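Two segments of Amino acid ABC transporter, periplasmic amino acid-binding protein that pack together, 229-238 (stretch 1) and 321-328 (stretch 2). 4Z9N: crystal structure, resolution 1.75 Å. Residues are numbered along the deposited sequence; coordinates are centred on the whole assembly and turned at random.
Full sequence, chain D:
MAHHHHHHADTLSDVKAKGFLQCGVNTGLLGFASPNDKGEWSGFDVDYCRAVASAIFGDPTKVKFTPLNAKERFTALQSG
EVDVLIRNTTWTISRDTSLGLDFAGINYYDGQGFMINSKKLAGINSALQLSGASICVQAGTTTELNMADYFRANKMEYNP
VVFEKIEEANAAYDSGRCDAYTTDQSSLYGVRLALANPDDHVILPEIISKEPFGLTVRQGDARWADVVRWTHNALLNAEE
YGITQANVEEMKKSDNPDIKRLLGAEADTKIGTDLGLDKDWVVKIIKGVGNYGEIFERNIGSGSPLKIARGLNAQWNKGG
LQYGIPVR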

# COMPACT_ATOMS: atom_id res chain seq x y z
N ARG D 229 5.73 10.09 0.04
CA ARG D 229 5.66 8.65 -0.23
C ARG D 229 7.03 7.99 -0.20
O ARG D 229 7.24 6.90 0.36
N TRP D 230 7.99 8.64 -0.84
CA TRP D 230 9.26 7.98 -1.00
C TRP D 230 10.18 8.18 0.20
O TRP D 230 11.09 7.39 0.39
N THR D 231 9.89 9.18 1.04
CA THR D 231 10.50 9.22 2.37
C THR D 231 10.10 7.95 3.15
O THR D 231 10.96 7.24 3.68
N HIS D 232 8.80 7.67 3.19
CA HIS D 232 8.29 6.45 3.83
C HIS D 232 8.92 5.18 3.29
O HIS D 232 9.36 4.31 4.05
N ASN D 233 8.98 5.05 1.97
CA ASN D 233 9.47 3.80 1.41
C ASN D 233 10.97 3.69 1.55
O ASN D 233 11.50 2.59 1.69
N ALA D 234 11.66 4.84 1.60
CA ALA D 234 13.09 4.82 1.89
C ALA D 234 13.31 4.27 3.29
O ALA D 234 14.22 3.47 3.51
N LEU D 235 12.49 4.71 4.24
CA LEU D 235 12.62 4.22 5.61
C LEU D 235 12.45 2.70 5.67
O LEU D 235 13.18 2.00 6.39
N LEU D 236 11.47 2.19 4.92
CA LEU D 236 11.22 0.75 4.87
C LEU D 236 12.37 -0.01 4.19
O LEU D 236 12.84 -1.02 4.72
N ASN D 237 12.79 0.45 3.02
CA ASN D 237 13.88 -0.22 2.30
C ASN D 237 15.16 -0.26 3.14
O ASN D 237 15.84 -1.29 3.17
N ALA D 238 15.47 0.85 3.81
CA ALA D 238 16.67 0.92 4.62
C ALA D 238 16.64 -0.13 5.73
O ALA D 238 17.63 -0.82 5.96
N LEU D 321 3.15 -6.49 7.30
CA LEU D 321 2.55 -5.87 6.11
C LEU D 321 3.40 -4.76 5.50
O LEU D 321 3.07 -4.24 4.41
N GLN D 322 4.48 -4.36 6.17
CA GLN D 322 5.18 -3.17 5.72
C GLN D 322 6.13 -3.51 4.60
O GLN D 322 7.10 -4.26 4.78
N TYR D 323 5.85 -2.95 3.43
CA TYR D 323 6.54 -3.35 2.20
C TYR D 323 7.13 -2.14 1.50
O TYR D 323 6.39 -1.30 1.01
N GLY D 324 8.45 -2.03 1.49
CA GLY D 324 9.07 -0.89 0.84
C GLY D 324 9.06 -1.10 -0.66
O GLY D 324 9.62 -2.06 -1.18
N ILE D 325 8.40 -0.19 -1.37
CA ILE D 325 8.33 -0.26 -2.83
C ILE D 325 9.75 -0.02 -3.34
O ILE D 325 10.48 0.77 -2.75
N PRO D 326 10.17 -0.73 -4.39
CA PRO D 326 11.59 -0.66 -4.76
C PRO D 326 12.08 0.70 -5.25
O PRO D 326 11.43 1.37 -6.04
N VAL D 327 13.25 1.08 -4.75
CA VAL D 327 13.94 2.28 -5.19
C VAL D 327 14.77 1.86 -6.40
O VAL D 327 15.94 1.48 -6.28
N ARG D 328 14.13 1.92 -7.56
CA ARG D 328 14.59 1.22 -8.75
C ARG D 328 14.29 2.06 -9.98
O ARG D 328 13.48 2.99 -9.90
OXT ARG D 328 14.85 1.83 -11.06

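Two asparagines one helical turn apart, Asn233 and Asn237, hold both backbone polar groups of Ile325, so an irregular C-terminal segment is pinned to a helix by side-chain amides. Ile325 N donates to Asn233 OD1 (2.9 Å, nearly linear at 173°), and Asn237 ND2 donates to Ile325 O (2.8 Å, 148°). Both asparagines point toward stretch 2 with chi1 m (-78° and -87°) and similar chi2 (-79° and -81°). Each amide also reaches back one turn along its own helix: Asn233 ND2 donates to Arg229 O (2.9 Å) and Asn237 ND2 to Asn233 O (3.0 Å). These carbonyls also accept the helical bonds from Asn233 N and Asn237 N, so the side chains are braced against the backbone that carries them.

Gly324 marks the closest backbone approach of the two stretches by CA position, its CA 4.7 Å from the CA of Asn233. It has no side chain, and the space is already taken: an ideal CB here would sit 2.8 Å from Asn237 ND2, a clash, and 3.1 Å from Leu236 CB. Instead Gly324 CA rests 3.7 Å from Leu236 CB and 3.6 Å from Asn233 OD1.

Trp230 (chi1 m, chi2 102°) leaves its CA sideways, but its ring extends to stretch 2. Ile325 O lies at the ring edge, 3.3 Å from Trp230 CZ3, while Pro326 O is 3.4 Å from Trp230 CH2. Apolar contacts complete the fit: Trp230 CH2 meets Ile325 CG2 at 3.6 Å, and Trp230 CZ3 meets Val327 CG2 at 3.8 Å. Ile325 (m, t) and Val327 (t) both leave the backbone sideways; Val327 CG2 also comes within 4.0 Å of Asn237 ND2.

Farther along the helix, Leu236 (m, t) points toward stretch 2, its CD1 3.5 Å from Gln322 OE1 and 3.7 Å from Tyr323 O. Gln322 (m, m, chi3 -1°) points back toward the helix, and its OE1 approaches the edge of the His232 ring, 3.7 Å from CE1. Tyr323 (t) and Pro326 direct their CA-to-CB bonds away, so Tyr323 meets the helix through its carbonyl.

Two waters extend the polar network. Water 1 lies 2.8 Å from Asn233 OD1 and 3.0 Å from Tyr323 O, close enough to link them. Water 2 bridges the stretches, donating to Asn237 OD1 (3.1 Å) and accepting from Val327 N (2.8 Å), which continues the asparagine-to-backbone pairing beyond Ile325.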

# COMPACT_ATOMS: atom_id res chain seq x y z
CB ARG D 229 5.03 8.39 -1.60
CG ARG D 229 5.03 6.90 -1.97
CD ARG D 229 4.29 6.64 -3.28
NE ARG D 229 3.07 7.42 -3.37
CZ ARG D 229 2.90 8.46 -4.18
NH1 ARG D 229 3.85 8.82 -5.04
NH2 ARG D 229 1.76 9.12 -4.16
CB TRP D 230 9.88 8.41 -2.33
CG TRP D 230 9.21 7.62 -3.37
CD1 TRP D 230 8.21 8.02 -4.21
CD2 TRP D 230 9.39 6.22 -3.61
NE1 TRP D 230 7.78 6.97 -4.99
CE2 TRP D 230 8.50 5.85 -4.65
CE3 TRP D 230 10.24 5.24 -3.08
CZ2 TRP D 230 8.42 4.54 -5.14
CZ3 TRP D 230 10.18 3.95 -3.58
CH2 TRP D 230 9.27 3.61 -4.60
CB THR D 231 10.08 10.47 3.16
OG1 THR D 231 10.60 11.63 2.52
CG2 THR D 231 10.61 10.41 4.60
CB HIS D 232 6.77 6.39 3.64
CG HIS D 232 6.14 5.10 4.06
ND1 HIS D 232 6.20 4.62 5.35
CD2 HIS D 232 5.37 4.22 3.36
CE1 HIS D 232 5.52 3.49 5.42
NE2 HIS D 232 5.00 3.23 4.23
CB ASN D 233 9.01 3.66 -0.05
CG ASN D 233 7.56 3.23 -0.14
OD1 ASN D 233 7.25 2.06 0.02
ND2 ASN D 233 6.65 4.19 -0.37
CB ALA D 234 13.71 6.21 1.75
CB LEU D 235 11.59 4.88 6.53
CG LEU D 235 11.85 6.36 6.84
CD1 LEU D 235 10.64 6.99 7.53
CD2 LEU D 235 13.11 6.51 7.71
CB LEU D 236 9.91 0.46 4.14
CG LEU D 236 8.63 0.90 4.88
CD1 LEU D 236 7.36 0.59 4.07
CD2 LEU D 236 8.54 0.28 6.29
CB ASN D 237 14.15 0.46 0.94
CG ASN D 237 13.27 -0.09 -0.17
OD1 ASN D 237 13.54 -1.14 -0.74
ND2 ASN D 237 12.19 0.63 -0.49
CB ALA D 238 16.85 2.31 5.22
CB LEU D 321 1.17 -5.29 6.46
CG LEU D 321 0.13 -6.25 7.03
CD1 LEU D 321 -1.19 -5.51 7.32
CD2 LEU D 321 -0.11 -7.42 6.05
CB GLN D 322 5.92 -2.47 6.87
CG GLN D 322 4.99 -1.80 7.89
CD GLN D 322 4.42 -0.48 7.37
OE1 GLN D 322 4.71 -0.06 6.25
NE2 GLN D 322 3.57 0.15 8.17
CB TYR D 323 5.56 -4.09 1.29
CG TYR D 323 6.09 -4.65 -0.02
CD1 TYR D 323 6.11 -3.86 -1.17
CD2 TYR D 323 6.48 -5.99 -0.13
CE1 TYR D 323 6.55 -4.37 -2.38
CE2 TYR D 323 6.91 -6.52 -1.36
CZ TYR D 323 6.94 -5.70 -2.47
OH TYR D 323 7.34 -6.21 -3.67
CB ILE D 325 7.27 0.75 -3.36
CG1 ILE D 325 5.91 0.45 -2.73
CG2 ILE D 325 7.15 0.71 -4.87
CD1 ILE D 325 4.89 1.52 -3.01
CB PRO D 326 11.71 -1.69 -5.89
CG PRO D 326 10.30 -1.92 -6.38
CD PRO D 326 9.45 -1.77 -5.15
CB VAL D 327 14.77 2.87 -4.04
CG1 VAL D 327 15.60 4.05 -4.51
CG2 VAL D 327 13.82 3.31 -2.94
CB ARG D 328 13.92 -0.17 -8.83
CG ARG D 328 13.93 -0.88 -10.20
CD ARG D 328 15.19 -1.71 -10.45
NE ARG D 328 16.33 -0.89 -10.84
CZ ARG D 328 17.58 -1.33 -10.97
NH1 ARG D 328 18.55 -0.49 -11.34
NH2 ARG D 328 17.86 -2.62 -10.75
O HOH W 1 4.87 1.25 1.34
O HOH W 2 14.97 -0.76 -3.46